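Local coordinates for protein tyrosine--tRNA ligase (Archaeoglobus fulgidus, PDB 2CYB) that binds L-tyrosine and, as a class I synthetase, probably activates it with ATP and transfers it to the acceptor end of tRNA(Tyr), at residues A[98-102]-A[315-319]; A[209-213]-A[235-240]. All coordinates share one frame; numbering follows the deposited sequence.

Interaction 1: residues A[98-102]-A[315-319]; sequences IALGL and ARKRL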
loop_
_atom_site.group_PDB
_atom_site.type_symbol
_atom_site.label_atom_id
_atom_site.label_comp_id
_atom_site.label_asym_id
_atom_site.label_seq_id
_atom_site.Cartn_x
_atom_site.Cartn_y
_atom_site.Cartn_z
ATOM N N ILE A 98 12.268 -17.418 23.554
ATOM C CA ILE A 98 13.367 -18.322 23.876
ATOM C C ILE A 98 13.068 -18.950 25.234
ATOM O O ILE A 98 13.102 -20.174 25.395
ATOM C CB ILE A 98 14.712 -17.565 23.964
ATOM C CG1 ILE A 98 15.079 -17.000 22.591
ATOM C CG2 ILE A 98 15.811 -18.504 24.464
ATOM C CD1 ILE A 98 16.331 -16.158 22.587
ATOM N N ALA A 99 12.755 -18.094 26.201
ATOM C CA ALA A 99 12.443 -18.525 27.557
ATOM C C ALA A 99 11.264 -19.493 27.615
ATOM O O ALA A 99 11.172 -20.299 28.535
ATOM C CB ALA A 99 12.168 -17.310 28.430
ATOM N N LEU A 100 10.362 -19.414 26.639
ATOM C CA LEU A 100 9.203 -20.300 26.601
ATOM C C LEU A 100 9.545 -21.660 26.001
ATOM O O LEU A 100 8.716 -22.573 25.992
ATOM C CB LEU A 100 8.067 -19.667 25.800
ATOM C CG LEU A 100 7.342 -18.479 26.432
ATOM C CD1 LEU A 100 6.304 -17.952 25.452
ATOM C CD2 LEU A 100 6.679 -18.903 27.738
ATOM N N GLY A 101 10.764 -21.790 25.490
ATOM C CA GLY A 101 11.170 -23.052 24.906
ATOM C C GLY A 101 11.693 -22.956 23.488
ATOM O O GLY A 101 12.298 -23.903 22.987
ATOM N N LEU A 102 11.458 -21.829 22.825
ATOM C CA LEU A 102 11.943 -21.666 21.461
ATOM C C LEU A 102 13.373 -21.132 21.445
ATOM O O LEU A 102 13.635 -20.043 20.927
ATOM C CB LEU A 102 11.023 -20.733 20.666
ATOM C CG LEU A 102 9.691 -21.332 20.207
ATOM C CD1 LEU A 102 8.860 -20.273 19.498
ATOM C CD2 LEU A 102 9.957 -22.507 19.276
ATOM N N ALA A 315 9.583 -20.099 32.979
ATOM C CA ALA A 315 9.843 -19.177 31.879
ATOM C C ALA A 315 10.653 -17.988 32.380
ATOM O O ALA A 315 11.654 -17.605 31.775
ATOM C CB ALA A 315 8.522 -18.701 31.262
ATOM N N ARG A 316 10.216 -17.405 33.489
ATOM C CA ARG A 316 10.912 -16.266 34.066
ATOM C C ARG A 316 12.318 -16.665 34.502
ATOM O O ARG A 316 13.268 -15.898 34.346
ATOM C CB ARG A 316 10.108 -15.708 35.246
ATOM C CG ARG A 316 8.959 -14.806 34.806
ATOM C CD ARG A 316 7.986 -14.500 35.934
ATOM N NE ARG A 316 7.173 -15.663 36.278
ATOM C CZ ARG A 316 6.148 -15.639 37.123
ATOM N NH1 ARG A 316 5.470 -16.750 37.372
ATOM N NH2 ARG A 316 5.798 -14.507 37.718
ATOM N N LYS A 317 12.448 -17.876 35.035
ATOM C CA LYS A 317 13.739 -18.388 35.476
ATOM C C LYS A 317 14.721 -18.368 34.307
ATOM O O LYS A 317 15.848 -17.898 34.443
ATOM C CB LYS A 317 13.584 -19.819 35.996
ATOM C CG LYS A 317 14.873 -20.470 36.476
ATOM C CD LYS A 317 14.641 -21.943 36.790
ATOM C CE LYS A 317 15.900 -22.611 37.313
ATOM N NZ LYS A 317 16.329 -22.038 38.619
ATOM N N ARG A 318 14.288 -18.886 33.161
ATOM C CA ARG A 318 15.130 -18.916 31.970
ATOM C C ARG A 318 15.350 -17.492 31.489
ATOM O O ARG A 318 16.458 -17.109 31.119
ATOM C CB ARG A 318 14.462 -19.726 30.855
ATOM C CG ARG A 318 14.294 -21.203 31.149
ATOM C CD ARG A 318 13.564 -21.901 30.010
ATOM N NE ARG A 318 13.304 -23.306 30.307
ATOM C CZ ARG A 318 12.620 -24.128 29.515
ATOM N NH1 ARG A 318 12.434 -25.393 29.872
ATOM N NH2 ARG A 318 12.120 -23.686 28.368
ATOM N N LEU A 319 14.273 -16.715 31.501
ATOM C CA LEU A 319 14.305 -15.325 31.070
ATOM C C LEU A 319 15.328 -14.542 31.883
ATOM O O LEU A 319 15.728 -13.442 31.500
ATOM C CB LEU A 319 12.918 -14.703 31.240
ATOM C CG LEU A 319 12.698 -13.275 30.745
ATOM C CD1 LEU A 319 12.980 -13.188 29.256
ATOM C CD2 LEU A 319 11.269 -12.862 31.043
#

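Interaction 2: residues A[209-213]-A[235-240]; sequences GLDGQ and KIRKAY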
loop_
_atom_site.group_PDB
_atom_site.type_symbol
_atom_site.label_atom_id
_atom_site.label_comp_id
_atom_site.label_asym_id
_atom_site.label_seq_id
_atom_site.Cartn_x
_atom_site.Cartn_y
_atom_site.Cartn_z
ATOM N N GLY A 209 -11.455 -15.334 25.888
ATOM C CA GLY A 209 -10.909 -14.751 27.100
ATOM C C GLY A 209 -11.404 -15.444 28.358
ATOM O O GLY A 209 -12.340 -16.236 28.311
ATOM N N LEU A 210 -10.772 -15.130 29.485
ATOM C CA LEU A 210 -11.112 -15.720 30.779
ATOM C C LEU A 210 -12.575 -15.580 31.197
ATOM O O LEU A 210 -13.061 -16.364 32.014
ATOM C CB LEU A 210 -10.208 -15.127 31.861
ATOM C CG LEU A 210 -8.722 -15.476 31.702
ATOM C CD1 LEU A 210 -7.890 -14.706 32.712
ATOM C CD2 LEU A 210 -8.534 -16.976 31.872
ATOM N N ASP A 211 -13.272 -14.591 30.640
ATOM C CA ASP A 211 -14.682 -14.372 30.960
ATOM C C ASP A 211 -15.622 -15.092 29.995
ATOM O O ASP A 211 -16.841 -14.958 30.094
ATOM C CB ASP A 211 -15.005 -12.877 30.949
ATOM C CG ASP A 211 -14.491 -12.182 29.703
ATOM O OD1 ASP A 211 -14.499 -12.815 28.623
ATOM O OD2 ASP A 211 -14.088 -11.003 29.803
ATOM N N GLY A 212 -15.059 -15.845 29.054
ATOM C CA GLY A 212 -15.885 -16.575 28.108
ATOM C C GLY A 212 -16.220 -15.790 26.858
ATOM O O GLY A 212 -16.955 -16.269 25.991
ATOM N N GLN A 213 -15.689 -14.577 26.768
ATOM C CA GLN A 213 -15.926 -13.729 25.609
ATOM C C GLN A 213 -14.624 -13.500 24.855
ATOM O O GLN A 213 -13.570 -13.995 25.256
ATOM C CB GLN A 213 -16.529 -12.394 26.038
ATOM C CG GLN A 213 -17.952 -12.510 26.564
ATOM C CD GLN A 213 -18.615 -11.156 26.750
ATOM O OE1 GLN A 213 -18.144 -10.321 27.521
ATOM N NE2 GLN A 213 -19.716 -10.934 26.037
ATOM N N LYS A 235 -6.995 -14.382 38.574
ATOM C CA LYS A 235 -7.671 -14.414 37.276
ATOM C C LYS A 235 -8.353 -15.754 37.010
ATOM O O LYS A 235 -9.475 -15.792 36.503
ATOM C CB LYS A 235 -6.673 -14.111 36.151
ATOM C CG LYS A 235 -6.172 -12.668 36.138
ATOM C CD LYS A 235 -5.212 -12.434 34.970
ATOM C CE LYS A 235 -4.791 -10.974 34.863
ATOM N NZ LYS A 235 -3.866 -10.752 33.710
ATOM N N ILE A 236 -7.676 -16.849 37.349
ATOM C CA ILE A 236 -8.254 -18.177 37.152
ATOM C C ILE A 236 -9.442 -18.351 38.095
ATOM O O ILE A 236 -10.506 -18.823 37.690
ATOM C CB ILE A 236 -7.210 -19.297 37.415
ATOM C CG1 ILE A 236 -6.126 -19.267 36.333
ATOM C CG2 ILE A 236 -7.884 -20.668 37.411
ATOM C CD1 ILE A 236 -6.649 -19.516 34.932
ATOM N N ARG A 237 -9.265 -17.948 39.350
ATOM C CA ARG A 237 -10.332 -18.059 40.335
ATOM C C ARG A 237 -11.651 -17.456 39.859
ATOM O O ARG A 237 -12.706 -18.068 40.018
ATOM C CB ARG A 237 -9.898 -17.408 41.658
ATOM C CG ARG A 237 -11.002 -17.287 42.706
ATOM C CD ARG A 237 -10.437 -17.380 44.126
ATOM N NE ARG A 237 -9.204 -16.615 44.299
ATOM C CZ ARG A 237 -9.113 -15.291 44.194
ATOM N NH1 ARG A 237 -7.940 -14.694 44.369
ATOM N NH2 ARG A 237 -10.188 -14.562 43.919
ATOM N N LYS A 238 -11.609 -16.269 39.259
ATOM C CA LYS A 238 -12.848 -15.647 38.803
ATOM C C LYS A 238 -13.192 -15.906 37.343
ATOM O O LYS A 238 -14.147 -15.341 36.809
ATOM C CB LYS A 238 -12.812 -14.139 39.072
ATOM C CG LYS A 238 -11.525 -13.452 38.664
ATOM C CD LYS A 238 -11.549 -11.971 39.035
ATOM C CE LYS A 238 -11.824 -11.769 40.521
ATOM N NZ LYS A 238 -10.869 -12.534 41.372
ATOM N N ALA A 239 -12.433 -16.777 36.695
ATOM C CA ALA A 239 -12.695 -17.075 35.294
ATOM C C ALA A 239 -14.018 -17.802 35.090
ATOM O O ALA A 239 -14.515 -18.496 35.980
ATOM C CB ALA A 239 -11.554 -17.906 34.714
ATOM N N TYR A 240 -14.582 -17.622 33.903
ATOM C CA TYR A 240 -15.822 -18.272 33.517
ATOM C C TYR A 240 -15.480 -19.748 33.318
ATOM O O TYR A 240 -14.552 -20.080 32.576
ATOM C CB TYR A 240 -16.321 -17.660 32.208
ATOM C CG TYR A 240 -17.445 -18.408 31.531
ATOM C CD1 TYR A 240 -18.681 -18.567 32.152
ATOM C CD2 TYR A 240 -17.284 -18.923 30.244
ATOM C CE1 TYR A 240 -19.734 -19.219 31.506
ATOM C CE2 TYR A 240 -18.327 -19.573 29.591
ATOM C CZ TYR A 240 -19.548 -19.717 30.226
ATOM O OH TYR A 240 -20.585 -20.347 29.575
#

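Interaction 1: residues A[98-102]-A[315-319]
A99 packs its methyl group into the backbone of the last turn of helix 297-319. A99 CB is 3.4 Å from A315 O. A99 CB also lies 3.8 Å from L319 N, which donates to A315 O within helix 297-319. With alanine at both 99 and 315, the two backbones come close: A99 CA and A315 CA are 5.1 Å apart.

Two apolar contacts widen this patch. L319 CB meets A99 CB at 3.9 Å. L100 CD2 touches A315 CB at 4.0 Å. The bond from CA to CB of L100 points away from the helix, yet its branched end comes back to it. L100 also rests on M50 of helix 47-61.

R318 lays an aliphatic stem along the A99 carbonyl and brings its guanidinium to G101. Its chain is extended from CG to NE, with R318 CD 3.2 Å from A99 O. R318 NH2 ends 3.6 Å from G101 CA, which lies at the edge of the guanidinium. No hydrogen bond joins the segments. R318 NE has a long, weak ion pair with D314.

G101 takes a positive phi (126°) and bonds back into the last turn of its helix. This is a Schellman motif. It ends helix 83-99, part of the crossover between parallel strands 65-70 and 108-111 of the Rossmann fold, against the end of the final helix.

Interaction 2: residues A[209-213]-A[235-240]
Y240 sets its CG anti to the backbone N (chi1 168°), which lays the ring beside G212, with Y240 CD2 3.5 Å from G212 CA. L210 turns its CG beside its own N (chi1 -65°), and L210 CD1 reaches K235 CB at 3.7 Å. These two side chains cross at about a right angle. The K235 chain leads on to a salt bridge with D227.

One hydrogen bond joins the backbones. Y240 N donates to L210 O at 2.7 Å, nearly straight. A239 packs beside it, with A239 CB 3.5 Å from L210 O.

Y240 CB also sits 3.5 Å from D211 C. Cutting Y240 back to an alanine would probably uncover G212 and open a gap beside the turn.

D211 OD1 accepts from Q213 N at 2.8 Å, an Asx turn, and also from N221. G212 has a positive phi, and a CB there would run into Y240 CD2. G209 N bonds Q213 O and G212 N bonds G209 O, so residues 209-213 form a type I turn with a G1 bulge. It leads directly into the KMSKS region, the class I signature that begins at K214.

In the fold
The two contacts share no segment and do not touch. Their centres lie 25 Å apart, and their nearest atoms are about 11 Å apart. Interaction 1 is the more buried and joins two helix ends. Its chemistry is methyl packing plus one solvent-exposed arginine. Interaction 2 is partly buried, joins a turn to the end of helix 229-237, and includes a backbone hydrogen bond, which interaction 1 lacks. Two helices link the sites. K301 of helix 297-319 bonds R237 O and A239 O, while the far end of that helix makes interaction 1. Helix 250-263 packs on I236, and its R262 makes a weak bond to L100 O.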